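Local coordinates for protein beta-lactamase/D-alanine Carboxypeptidase (PDB 3RJU) that probably acts as a serine hydrolase of the beta-lactamase and penicillin-binding protein family, cleaving beta-lactams or D-alanyl peptides, at residues G42-P46 with R207-G211; L108-A112 with A163-L167; L118-P123 with N139-L144; T197-T201 with C217-V221; G308-Y312 with F324-R329. One frame throughout, in Å; residues are numbered along the deposited sequence. Where two conformers were deposited one is given.

How the contacts relate
Contacts 1 and 5 are neighbours, with centres about 11 Å apart. Phe-309 of contact 5 packs on Leu-208 and Met-209 of contact 1. Contact 4 joins contact 1 through Cys-217 and Leu-208. Contacts 2 and 3 form a second group on the helical side, centres about 12 Å apart, where Leu-118 meets Leu-111 and Leu-166. The two groups are well separated: the centres of contacts 1 and 2 lie about 32 Å apart. Contact 2 comes close to the probable active site, because Tyr-164 touches Lys-65 of a likely SxxK motif. At contact 3, Arg-120 binds a glycerol and a citrate, both probably from the crystallisation liquor.

Contact 1 of 5, residues G42-P46 with R207-G211; sequences GETQP and RLMIG
Thr-44 and Met-209 meet at the tight end of this contact. Thr-44 O accepts a hydrogen bond from Ile-210 N at 2.8 Å, somewhat bent at the hydrogen (145°). Met-209 CA comes to 3.3 Å from the same Thr-44 O as a CA-H...O contact. Met-209 is a selenomethionine. Its CG comes 4.2 Å from Thr-44 CG2, and the two side chains run roughly perpendicular. Beyond this point the selenomethionine chain bends at chi3 (55°), which places CE 4.2 Å from Glu-43 O. The residue is buried and also packs on Pro-52 and Phe-309. Water 1 adds a bridge, giving hydrogens to Glu-43 O and Ile-210 O at 2.8 Å each.

The other end is more open. Pro-46 is exposed, although its CD lies 3.4 Å from Ile-210 O and 4.1 Å from Ile-210 CG2. Gln-45 was deposited in two conformers, so the approach of its amide to Ile-210 CD1 is doubtful. The link from Gln-45 NE2 through water 2 to Leu-208 O is weak as well. Thr-44 OG1 is bonded to Asn-48 within its own loop.

Segment 42-46 leaves strand 35-42 at one edge of the sheet, and segment 207-211 runs toward strand 230-231. The result is loop-to-loop packing at the margin of the large antiparallel sheet of the beta-lactamase fold.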
# COMPACT_ATOMS: atom_id res chain seq x y z
N GLY A 42 -0.61 -23.51 -0.58
CA GLY A 42 0.31 -23.66 0.52
C GLY A 42 -0.37 -23.70 1.87
O GLY A 42 -1.46 -24.25 2.02
N GLU A 43 0.29 -23.10 2.87
CA GLU A 43 -0.09 -23.29 4.26
C GLU A 43 -0.12 -21.96 4.98
O GLU A 43 0.65 -21.06 4.65
CB GLU A 43 0.96 -24.16 4.95
CG GLU A 43 1.32 -25.43 4.25
CD GLU A 43 2.46 -26.11 4.96
OE1 GLU A 43 3.63 -25.66 4.84
OE2 GLU A 43 2.18 -27.09 5.66
N THR A 44 -0.99 -21.86 5.98
CA THR A 44 -1.07 -20.64 6.79
C THR A 44 0.01 -20.56 7.87
O THR A 44 0.17 -19.53 8.50
CB THR A 44 -2.46 -20.49 7.44
OG1 THR A 44 -2.71 -21.63 8.27
CG2 THR A 44 -3.56 -20.36 6.39
N GLN A 45 0.71 -21.67 8.11
CA GLN A 45 1.90 -21.68 8.97
C GLN A 45 2.77 -22.83 8.47
O GLN A 45 2.24 -23.86 8.06
CB GLN A 45 1.53 -21.91 10.44
CG GLN A 45 0.47 -20.96 10.98
CD GLN A 45 0.24 -21.09 12.49
OE1 GLN A 45 1.10 -21.61 13.21
NE2 GLN A 45 -0.91 -20.61 12.96
N PRO A 46 4.11 -22.66 8.48
CA PRO A 46 4.96 -23.74 7.96
C PRO A 46 4.61 -25.09 8.60
O PRO A 46 4.60 -25.19 9.83
CB PRO A 46 6.37 -23.29 8.33
CG PRO A 46 6.25 -21.78 8.29
CD PRO A 46 4.91 -21.50 8.91
N ARG A 207 -5.95 -15.96 13.09
CA ARG A 207 -6.06 -16.20 11.65
C ARG A 207 -4.90 -15.62 10.85
O ARG A 207 -4.84 -15.79 9.64
CB ARG A 207 -7.39 -15.67 11.10
CG ARG A 207 -8.61 -16.40 11.66
CD ARG A 207 -9.91 -15.88 11.03
NE ARG A 207 -10.48 -14.73 11.74
CZ ARG A 207 -10.75 -13.55 11.20
NH1 ARG A 207 -10.48 -13.31 9.92
NH2 ARG A 207 -11.31 -12.60 11.94
N LEU A 208 -3.97 -14.95 11.53
CA LEU A 208 -2.83 -14.33 10.83
C LEU A 208 -1.90 -15.42 10.30
O LEU A 208 -1.48 -16.33 11.05
CB LEU A 208 -2.07 -13.37 11.75
CG LEU A 208 -0.94 -12.57 11.10
CD1 LEU A 208 -1.48 -11.57 10.06
CD2 LEU A 208 -0.08 -11.87 12.14
N MSE A 209 -1.62 -15.36 9.00
CA MSE A 209 -0.71 -16.31 8.37
C MSE A 209 0.70 -16.04 8.87
O MSE A 209 1.01 -14.93 9.31
CB MSE A 209 -0.78 -16.17 6.84
CG MSE A 209 -2.18 -16.42 6.26
SE MSE A 209 -2.19 -16.07 4.35
CE MSE A 209 -0.74 -17.25 3.76
N ILE A 210 1.55 -17.07 8.80
CA ILE A 210 2.89 -17.03 9.35
C ILE A 210 3.90 -17.52 8.32
O ILE A 210 3.72 -18.57 7.70
CB ILE A 210 2.99 -17.91 10.61
CG1 ILE A 210 2.13 -17.31 11.74
CG2 ILE A 210 4.43 -18.05 11.05
CD1 ILE A 210 1.97 -18.22 12.96
N GLY A 211 4.97 -16.75 8.13
CA GLY A 211 6.09 -17.20 7.32
C GLY A 211 7.39 -16.84 8.02
O GLY A 211 7.40 -16.51 9.21
O HOH W 1 1.67 -18.75 5.79
O HOH W 2 -3.50 -19.08 11.52

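Contact 2 of 5, residues L108-A112 with A163-L167; sequences LLHLA and AYDLL
Tyr-164 OH is held by two groups. It donates to Ala-112 O at 2.6 Å, and it is also hydrogen-bonded to Ser-69 OG on helix 64-77. The Ala-112 bond reaches the carbonyl in its own plane, on a lone pair, with a C=O...donor angle of 118°. The carbonyl oxygen lies at the edge of the tyrosine ring, near its plane. The chi1 of Tyr-164 is -105°, well off a staggered value. This swing carries the ring across to the C-terminal part of helix 108-113. Ala-112 CB sits 3.8 Å from Tyr-164 OH.

The rest of the contact is apolar. Leu-111 points at helix 162-175 and splits its two methyls. CD2 rests on Ala-163 CB at 3.8 Å. CD1 reaches Leu-167 CA, also at 3.8 Å. The leucine thus fits between residues one turn apart on the other helix. Leu-167 has CG opposite the backbone N, which spreads its methyls along helix 108-113. Its CD1 is 4.0 Å from Leu-108 CD2, and its CD2 is 4.1 Å from Ala-112 CB. The axes of the two short helical segments approach to 8.8 Å, and their directions differ by 136°.

All seven touching residues are buried. The side chain of Tyr-164 also touches Lys-65 and Thr-68, close to the probable SxxK motif. The tyrosine hydroxyl gives its proton to a main-chain oxygen, and its two bonds together should fix the ring tip beside that site.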
# COMPACT_ATOMS: atom_id res chain seq x y z
N LEU A 108 1.50 18.21 1.89
CA LEU A 108 0.94 16.86 1.99
C LEU A 108 1.22 16.05 0.72
O LEU A 108 1.59 14.88 0.80
CB LEU A 108 -0.56 16.86 2.31
CG LEU A 108 -0.97 17.60 3.59
CD1 LEU A 108 -2.46 17.44 3.83
CD2 LEU A 108 -0.16 17.16 4.82
N LEU A 109 1.10 16.69 -0.44
CA LEU A 109 1.43 16.08 -1.73
C LEU A 109 2.83 15.47 -1.75
O LEU A 109 3.05 14.40 -2.35
CB LEU A 109 1.27 17.11 -2.85
CG LEU A 109 1.75 16.67 -4.23
CD1 LEU A 109 0.92 15.46 -4.70
CD2 LEU A 109 1.65 17.82 -5.23
N HIS A 110 3.79 16.17 -1.14
CA HIS A 110 5.17 15.68 -1.12
C HIS A 110 5.27 14.42 -0.27
O HIS A 110 6.00 13.49 -0.62
CB HIS A 110 6.14 16.75 -0.60
CG HIS A 110 6.17 17.99 -1.44
ND1 HIS A 110 5.89 19.24 -0.93
CD2 HIS A 110 6.45 18.16 -2.76
CE1 HIS A 110 6.00 20.14 -1.89
NE2 HIS A 110 6.32 19.51 -3.02
N LEU A 111 4.58 14.39 0.86
CA LEU A 111 4.61 13.19 1.69
C LEU A 111 4.03 12.01 0.90
O LEU A 111 4.56 10.90 0.96
CB LEU A 111 3.79 13.40 2.97
CG LEU A 111 4.22 14.58 3.85
CD1 LEU A 111 3.17 14.75 4.97
CD2 LEU A 111 5.60 14.37 4.43
N ALA A 112 2.94 12.25 0.17
CA ALA A 112 2.25 11.16 -0.52
C ALA A 112 3.00 10.62 -1.74
O ALA A 112 2.84 9.46 -2.14
CB ALA A 112 0.83 11.59 -0.93
N ALA A 163 7.53 9.59 6.26
CA ALA A 163 6.71 10.63 5.66
C ALA A 163 5.23 10.24 5.60
O ALA A 163 4.35 11.08 5.79
CB ALA A 163 7.25 10.99 4.25
N TYR A 164 4.95 8.96 5.31
CA TYR A 164 3.58 8.48 5.23
C TYR A 164 2.88 8.41 6.59
O TYR A 164 1.67 8.64 6.68
CB TYR A 164 3.50 7.14 4.49
CG TYR A 164 2.94 7.30 3.10
CD1 TYR A 164 1.58 7.22 2.87
CD2 TYR A 164 3.78 7.59 2.01
CE1 TYR A 164 1.04 7.40 1.61
CE2 TYR A 164 3.26 7.78 0.74
CZ TYR A 164 1.88 7.67 0.55
OH TYR A 164 1.33 7.84 -0.70
N ASP A 165 3.64 8.12 7.65
CA ASP A 165 3.03 8.16 8.98
C ASP A 165 2.80 9.61 9.44
O ASP A 165 1.77 9.92 10.06
CB ASP A 165 3.86 7.34 9.96
CG ASP A 165 3.81 5.87 9.63
OD1 ASP A 165 2.67 5.40 9.38
OD2 ASP A 165 4.88 5.22 9.57
N LEU A 166 3.73 10.51 9.09
CA LEU A 166 3.47 11.93 9.32
C LEU A 166 2.22 12.39 8.56
O LEU A 166 1.46 13.20 9.07
CB LEU A 166 4.67 12.80 8.94
CG LEU A 166 5.91 12.64 9.84
CD1 LEU A 166 7.13 13.32 9.23
CD2 LEU A 166 5.65 13.18 11.26
N LEU A 167 2.01 11.88 7.35
CA LEU A 167 0.81 12.20 6.60
C LEU A 167 -0.44 11.74 7.35
O LEU A 167 -1.42 12.50 7.48
CB LEU A 167 0.85 11.56 5.21
CG LEU A 167 -0.37 11.77 4.32
CD1 LEU A 167 -0.69 13.25 4.12
CD2 LEU A 167 -0.16 11.06 2.97

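Contact 3 of 5, residues L118-P123 with N139-L144; sequences LPREQP and NRWQWL
Gln-122 lies over one face of Trp-143. Its CG is 4.0 Å from the centroid of the five-membered ring and 20° off the normal, a CH-pi contact. CG stands opposite the backbone N (chi1 -175°) and the chain stays extended, so the amide carries on past the ring toward helix 137-144. Amide and indole planes are 22° apart. OE1 ends 3.3 Å from Arg-140 CA, and NE2 ends 3.3 Å from Trp-143 CB. Water 3 donates to Asn-139 O at 2.9 Å and takes a weak bond from Gln-122 NE2.

Trp-143 also has CG opposite its backbone N, which sends the indole out from the helix to the loop. Pro-123 CD lies above the same face as Gln-122 CG, away from the ring centre and 3.6 Å from Trp-143 CE2. This is loop-on-helix packing in the helical region of the beta-lactamase fold. The loop follows helix 108-113 and leads on to helix 137-144, against which it packs.

Pro-119 CD meets the far end of the indole at Trp-143 CH2, 3.8 Å away. Leu-118 CD2 approaches the indole edge-on. The same methyl is 4.2 Å from Leu-144 CD1, and these two leucine side chains are nearly perpendicular. Arg-140 turns its end away, bent at chi3, and forms a salt bridge with Asp-169 on helix 162-175.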
# COMPACT_ATOMS: atom_id res chain seq x y z
N LEU A 118 12.34 13.93 3.27
CA LEU A 118 12.50 13.26 4.56
C LEU A 118 13.15 11.89 4.39
O LEU A 118 13.08 11.29 3.31
CB LEU A 118 11.14 13.10 5.26
CG LEU A 118 10.48 14.39 5.74
CD1 LEU A 118 9.05 14.10 6.19
CD2 LEU A 118 11.29 15.01 6.89
N PRO A 119 13.79 11.38 5.45
CA PRO A 119 14.40 10.06 5.31
C PRO A 119 13.35 8.95 5.28
O PRO A 119 12.18 9.17 5.59
CB PRO A 119 15.28 9.93 6.56
CG PRO A 119 14.62 10.83 7.55
CD PRO A 119 14.00 11.97 6.78
N ARG A 120 13.79 7.75 4.91
CA ARG A 120 12.88 6.63 4.76
C ARG A 120 12.29 6.22 6.11
O ARG A 120 11.09 5.95 6.21
CB ARG A 120 13.62 5.47 4.10
CG ARG A 120 12.85 4.17 4.02
CD ARG A 120 13.68 3.12 3.29
NE ARG A 120 13.01 1.84 3.38
CZ ARG A 120 12.54 1.15 2.35
NH1 ARG A 120 12.70 1.58 1.10
NH2 ARG A 120 11.92 -0.00 2.58
N GLU A 121 13.14 6.16 7.14
CA GLU A 121 12.70 5.92 8.51
C GLU A 121 13.21 7.01 9.44
O GLU A 121 14.25 7.63 9.19
CB GLU A 121 13.22 4.58 9.04
CG GLU A 121 12.79 3.38 8.23
CD GLU A 121 11.36 2.93 8.50
OE1 GLU A 121 10.69 3.46 9.41
OE2 GLU A 121 10.92 2.02 7.79
N GLN A 122 12.50 7.24 10.53
CA GLN A 122 13.10 8.03 11.60
C GLN A 122 14.40 7.35 12.02
O GLN A 122 14.41 6.15 12.28
CB GLN A 122 12.15 8.12 12.79
CG GLN A 122 12.70 9.04 13.87
CD GLN A 122 11.72 9.24 15.00
OE1 GLN A 122 10.52 9.25 14.77
NE2 GLN A 122 12.22 9.41 16.22
N PRO A 123 15.50 8.11 12.09
CA PRO A 123 16.76 7.52 12.54
C PRO A 123 16.76 7.23 14.04
O PRO A 123 15.90 7.75 14.77
CB PRO A 123 17.79 8.60 12.24
CG PRO A 123 17.00 9.88 12.23
CD PRO A 123 15.63 9.53 11.71
N ASN A 139 6.99 9.92 19.11
CA ASN A 139 8.40 9.86 18.73
C ASN A 139 8.65 10.68 17.46
O ASN A 139 9.65 11.41 17.37
CB ASN A 139 8.87 8.43 18.42
CG ASN A 139 8.81 7.49 19.61
OD1 ASN A 139 8.63 6.29 19.42
ND2 ASN A 139 8.97 8.02 20.83
N ARG A 140 7.77 10.53 16.48
CA ARG A 140 7.94 11.21 15.19
C ARG A 140 8.01 12.72 15.35
O ARG A 140 8.88 13.38 14.77
CB ARG A 140 6.80 10.88 14.22
CG ARG A 140 6.86 9.49 13.67
CD ARG A 140 5.87 9.35 12.53
NE ARG A 140 4.46 9.29 12.89
CZ ARG A 140 3.83 8.19 13.33
NH1 ARG A 140 4.52 7.07 13.55
NH2 ARG A 140 2.53 8.21 13.56
N TRP A 141 7.07 13.26 16.11
CA TRP A 141 6.99 14.71 16.25
C TRP A 141 8.09 15.27 17.14
O TRP A 141 8.55 16.39 16.91
CB TRP A 141 5.57 15.15 16.65
CG TRP A 141 4.68 14.94 15.49
CD1 TRP A 141 4.02 13.78 15.15
CD2 TRP A 141 4.39 15.88 14.44
NE1 TRP A 141 3.33 13.96 13.98
CE2 TRP A 141 3.54 15.23 13.52
CE3 TRP A 141 4.77 17.21 14.19
CZ2 TRP A 141 3.04 15.87 12.38
CZ3 TRP A 141 4.27 17.84 13.06
CH2 TRP A 141 3.43 17.17 12.16
N GLN A 142 8.54 14.49 18.12
CA GLN A 142 9.68 14.87 18.93
C GLN A 142 10.95 14.94 18.06
O GLN A 142 11.74 15.87 18.20
CB GLN A 142 9.85 13.89 20.10
CG GLN A 142 10.95 14.27 21.08
CD GLN A 142 10.74 15.65 21.71
OE1 GLN A 142 9.61 16.05 22.00
NE2 GLN A 142 11.84 16.38 21.89
N TRP A 143 11.12 13.99 17.15
CA TRP A 143 12.24 14.00 16.23
C TRP A 143 12.12 15.13 15.21
O TRP A 143 13.08 15.82 14.92
CB TRP A 143 12.35 12.66 15.48
CG TRP A 143 13.41 12.67 14.41
CD1 TRP A 143 14.75 12.39 14.58
CD2 TRP A 143 13.24 12.98 13.02
NE1 TRP A 143 15.41 12.51 13.37
CE2 TRP A 143 14.51 12.87 12.40
CE3 TRP A 143 12.14 13.35 12.23
CZ2 TRP A 143 14.71 13.12 11.04
CZ3 TRP A 143 12.34 13.59 10.87
CH2 TRP A 143 13.62 13.47 10.29
N LEU A 144 10.93 15.31 14.65
CA LEU A 144 10.75 16.23 13.54
C LEU A 144 11.10 17.67 13.96
O LEU A 144 11.71 18.44 13.21
CB LEU A 144 9.31 16.14 13.00
CG LEU A 144 8.99 16.92 11.74
CD1 LEU A 144 9.83 16.45 10.55
CD2 LEU A 144 7.50 16.81 11.43
O HOH W 3 11.82 10.84 19.20

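Contact 4 of 5, residues T197-T201 with C217-V221; sequences TLTPT and CGNTV
The amide of Asn-219 has Thr-199 CG2 beside its nitrogen, 3.5 Å from ND2. The two side chains lie next to each other and point the same way. At the other end of the amide, OD1 accepts from Val-221 N at 2.9 Å, with the donor tilted 35° from the amide plane. This is an Asx turn. The bond helps hold the amide and closes a turn in segment 217-221. An ST turn does similar work in the other segment: Thr-197 OG1 accepts from Thr-199 N at 2.9 Å.

The peptide carbonyl of Leu-198 joins the segments. Thr-220 N donates to Leu-198 O at 2.9 Å, with an N-H...O angle of 172°. Asn-219 CA adds a CA-H...O contact to the same oxygen.

Val-221 CG2 fits between two residues of segment 197-201. It is 3.7 Å from Leu-198 CB and 3.7 Å from Thr-199 CG2. Leu-198 CD2 lies 3.6 Å from Thr-220 OG1, whose hydroxyl is hydrogen-bonded to Gly-228 O. At the far end, Pro-200 CG rests 3.7 Å from Cys-217 SG. The sulfur stands opposite its backbone N (chi1 180°), which turns it to the proline.

Cys-217 is disulfide-bonded to Cys-205, which ends helix 202-205. Thr-201 caps the start of that short helix. Tyr-230 of strand 230-231 touches Pro-200, Cys-217 and Thr-220, and its hydroxyl is hydrogen-bonded to Gly-218 O. The paired loops thus touch both helix 202-205 and strand 230-231.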
# COMPACT_ATOMS: atom_id res chain seq x y z
N THR A 197 -7.84 -3.57 9.72
CA THR A 197 -7.68 -2.96 11.03
C THR A 197 -6.21 -2.73 11.37
O THR A 197 -5.33 -3.39 10.82
CB THR A 197 -8.32 -3.86 12.12
OG1 THR A 197 -8.24 -3.21 13.39
CG2 THR A 197 -7.62 -5.23 12.20
N LEU A 198 -5.96 -1.79 12.29
CA LEU A 198 -4.65 -1.57 12.89
C LEU A 198 -4.63 -2.13 14.30
O LEU A 198 -3.60 -2.12 14.97
CB LEU A 198 -4.33 -0.07 12.95
CG LEU A 198 -4.16 0.62 11.60
CD1 LEU A 198 -4.40 2.13 11.71
CD2 LEU A 198 -2.79 0.30 10.99
N THR A 199 -5.78 -2.62 14.75
CA THR A 199 -5.91 -3.08 16.12
C THR A 199 -6.66 -4.42 16.16
O THR A 199 -7.81 -4.50 16.62
CB THR A 199 -6.66 -2.03 16.98
OG1 THR A 199 -7.94 -1.76 16.39
CG2 THR A 199 -5.88 -0.71 17.02
N PRO A 200 -6.02 -5.49 15.67
CA PRO A 200 -6.72 -6.78 15.60
C PRO A 200 -7.07 -7.35 16.97
O PRO A 200 -6.36 -7.16 17.96
CB PRO A 200 -5.72 -7.68 14.88
CG PRO A 200 -4.38 -7.06 15.14
CD PRO A 200 -4.64 -5.57 15.16
N THR A 201 -8.19 -8.07 17.01
CA THR A 201 -8.58 -8.81 18.20
C THR A 201 -7.83 -10.13 18.27
O THR A 201 -7.14 -10.52 17.31
CB THR A 201 -10.06 -9.14 18.16
OG1 THR A 201 -10.31 -10.00 17.03
CG2 THR A 201 -10.89 -7.87 18.04
N CYS A 217 1.38 -10.69 16.51
CA CYS A 217 0.23 -9.97 16.01
C CYS A 217 -0.21 -8.96 17.06
O CYS A 217 -0.73 -9.33 18.11
CB CYS A 217 -0.89 -10.96 15.68
SG CYS A 217 -2.41 -10.21 15.05
N GLY A 218 0.00 -7.68 16.79
CA GLY A 218 -0.33 -6.66 17.77
C GLY A 218 -0.82 -5.38 17.14
O GLY A 218 -1.08 -5.32 15.95
N ASN A 219 -0.97 -4.37 17.98
CA ASN A 219 -1.41 -3.05 17.56
C ASN A 219 -0.32 -2.44 16.68
O ASN A 219 0.85 -2.39 17.07
CB ASN A 219 -1.65 -2.22 18.83
CG ASN A 219 -2.03 -0.77 18.55
OD1 ASN A 219 -1.35 -0.06 17.82
ND2 ASN A 219 -3.11 -0.32 19.18
N THR A 220 -0.70 -2.01 15.48
CA THR A 220 0.24 -1.43 14.53
C THR A 220 -0.11 0.02 14.19
O THR A 220 0.28 0.55 13.13
CB THR A 220 0.26 -2.26 13.24
OG1 THR A 220 -1.07 -2.39 12.75
CG2 THR A 220 0.87 -3.66 13.48
N VAL A 221 -0.82 0.69 15.10
CA VAL A 221 -1.20 2.08 14.86
C VAL A 221 0.02 3.00 14.63
O VAL A 221 -0.09 4.01 13.92
CB VAL A 221 -2.08 2.60 16.01
CG1 VAL A 221 -2.26 4.13 15.91
CG2 VAL A 221 -3.42 1.90 15.99

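Contact 5 of 5, residues G308-Y312 with F324-R329; sequences GFITY and FVVVTR
Phe-309 has CG beside the backbone N (chi1 -73°), and Thr-328 has CG2 in the like place, with OG1 at chi1 43° and hydrogen-bonded to Gly-25 N. These torsions set the threonine methyl over one face of the phenyl ring. Thr-328 CG2 is 3.9 Å from the centroid of the Phe-309 ring and 24° off its normal, a CH-pi contact. Val-326 CG2 comes in at the ring edge, in plane, 3.7 Å from Phe-309 CD1.

The segments belong to a beta hairpin, strands 309-316 and 321-328, within the large antiparallel sheet of the beta-lactamase fold. Ile-310 with Val-327 and Tyr-312 with Val-325 are hydrogen-bonded pairs. Phe-309 with Thr-328 and Thr-311 with Val-326 are non-hydrogen-bonded pairs. Ile-310 N to Val-327 O and Val-327 N to Ile-310 O both measure 2.9 Å.

The sheet has two different faces here. Phe-309, Val-326 and Phe-324 pack on strand 58-59, just after which Thr-311 OG1 is hydrogen-bonded to Ile-60 O. Ile-310, Tyr-312, Val-325 and Val-327 lie under helix 336-349. On this face Ile-310 CG1 is 3.7 Å from Val-327 CB, and Tyr-312 CB is 3.8 Å from Val-325 CG1. The end of Tyr-312 leads away, and its OH is hydrogen-bonded to Asn-343 OD1 on that helix.

Gly-308 O accepts from Arg-329 N at 2.8 Å, just past the strand end.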
# COMPACT_ATOMS: atom_id res chain seq x y z
N GLY A 308 7.22 -10.80 7.38
CA GLY A 308 7.11 -12.11 6.77
C GLY A 308 6.13 -12.16 5.61
O GLY A 308 5.96 -13.22 4.98
N PHE A 309 5.46 -11.03 5.33
CA PHE A 309 4.51 -10.92 4.22
C PHE A 309 5.12 -10.12 3.08
O PHE A 309 5.85 -9.15 3.32
CB PHE A 309 3.22 -10.21 4.64
CG PHE A 309 2.33 -11.04 5.53
CD1 PHE A 309 1.27 -11.77 4.99
CD2 PHE A 309 2.59 -11.12 6.88
CE1 PHE A 309 0.47 -12.55 5.80
CE2 PHE A 309 1.78 -11.90 7.70
CZ PHE A 309 0.72 -12.62 7.15
N ILE A 310 4.78 -10.51 1.86
CA ILE A 310 4.97 -9.64 0.70
C ILE A 310 3.65 -9.51 -0.05
O ILE A 310 2.88 -10.48 -0.16
CB ILE A 310 6.10 -10.10 -0.24
CG1 ILE A 310 5.92 -11.57 -0.68
CG2 ILE A 310 7.47 -9.85 0.41
CD1 ILE A 310 6.91 -11.95 -1.77
N THR A 311 3.37 -8.31 -0.55
CA THR A 311 2.12 -8.05 -1.22
C THR A 311 2.36 -7.25 -2.48
O THR A 311 3.36 -6.53 -2.61
CB THR A 311 1.14 -7.23 -0.33
OG1 THR A 311 1.83 -6.11 0.23
CG2 THR A 311 0.60 -8.08 0.81
N TYR A 312 1.45 -7.38 -3.43
CA TYR A 312 1.54 -6.62 -4.66
C TYR A 312 0.16 -6.45 -5.23
O TYR A 312 -0.66 -7.40 -5.23
CB TYR A 312 2.46 -7.34 -5.65
CG TYR A 312 2.73 -6.64 -6.96
CD1 TYR A 312 3.28 -5.35 -6.99
CD2 TYR A 312 2.45 -7.27 -8.18
CE1 TYR A 312 3.55 -4.71 -8.20
CE2 TYR A 312 2.72 -6.63 -9.40
CZ TYR A 312 3.26 -5.36 -9.40
OH TYR A 312 3.53 -4.71 -10.59
N PHE A 324 -4.43 -8.74 -7.00
CA PHE A 324 -3.80 -8.58 -5.70
C PHE A 324 -3.23 -9.93 -5.27
O PHE A 324 -3.91 -10.96 -5.37
CB PHE A 324 -4.82 -8.14 -4.66
CG PHE A 324 -4.29 -8.15 -3.25
CD1 PHE A 324 -3.34 -7.20 -2.85
CD2 PHE A 324 -4.73 -9.08 -2.31
CE1 PHE A 324 -2.83 -7.19 -1.55
CE2 PHE A 324 -4.23 -9.08 -1.02
CZ PHE A 324 -3.28 -8.12 -0.64
N VAL A 325 -2.00 -9.92 -4.77
CA VAL A 325 -1.41 -11.16 -4.29
C VAL A 325 -0.76 -10.93 -2.95
O VAL A 325 -0.22 -9.86 -2.67
CB VAL A 325 -0.38 -11.75 -5.31
CG1 VAL A 325 0.79 -10.79 -5.51
CG2 VAL A 325 0.11 -13.11 -4.84
N VAL A 326 -0.84 -11.94 -2.09
CA VAL A 326 -0.17 -11.89 -0.80
C VAL A 326 0.54 -13.23 -0.62
O VAL A 326 -0.03 -14.31 -0.89
CB VAL A 326 -1.13 -11.61 0.40
CG1 VAL A 326 -2.33 -12.57 0.42
CG2 VAL A 326 -0.34 -11.68 1.71
N VAL A 327 1.80 -13.16 -0.20
CA VAL A 327 2.60 -14.35 0.05
C VAL A 327 3.26 -14.24 1.41
O VAL A 327 3.72 -13.17 1.79
CB VAL A 327 3.69 -14.49 -1.07
CG1 VAL A 327 4.94 -15.24 -0.59
CG2 VAL A 327 3.11 -15.09 -2.35
N THR A 328 3.28 -15.33 2.16
CA THR A 328 4.16 -15.40 3.31
C THR A 328 5.52 -15.99 2.86
O THR A 328 5.59 -17.00 2.15
CB THR A 328 3.55 -16.25 4.43
OG1 THR A 328 2.96 -17.42 3.85
CG2 THR A 328 2.47 -15.47 5.18
N ARG A 329 6.61 -15.32 3.25
CA ARG A 329 7.95 -15.66 2.76
C ARG A 329 8.48 -16.98 3.31
O ARG A 329 8.27 -17.31 4.47
CB ARG A 329 8.94 -14.57 3.17
CG ARG A 329 8.68 -13.19 2.54
CD ARG A 329 9.89 -12.28 2.79
NE ARG A 329 11.04 -12.76 2.02
CZ ARG A 329 12.10 -13.39 2.55
NH1 ARG A 329 13.08 -13.82 1.76
NH2 ARG A 329 12.18 -13.62 3.85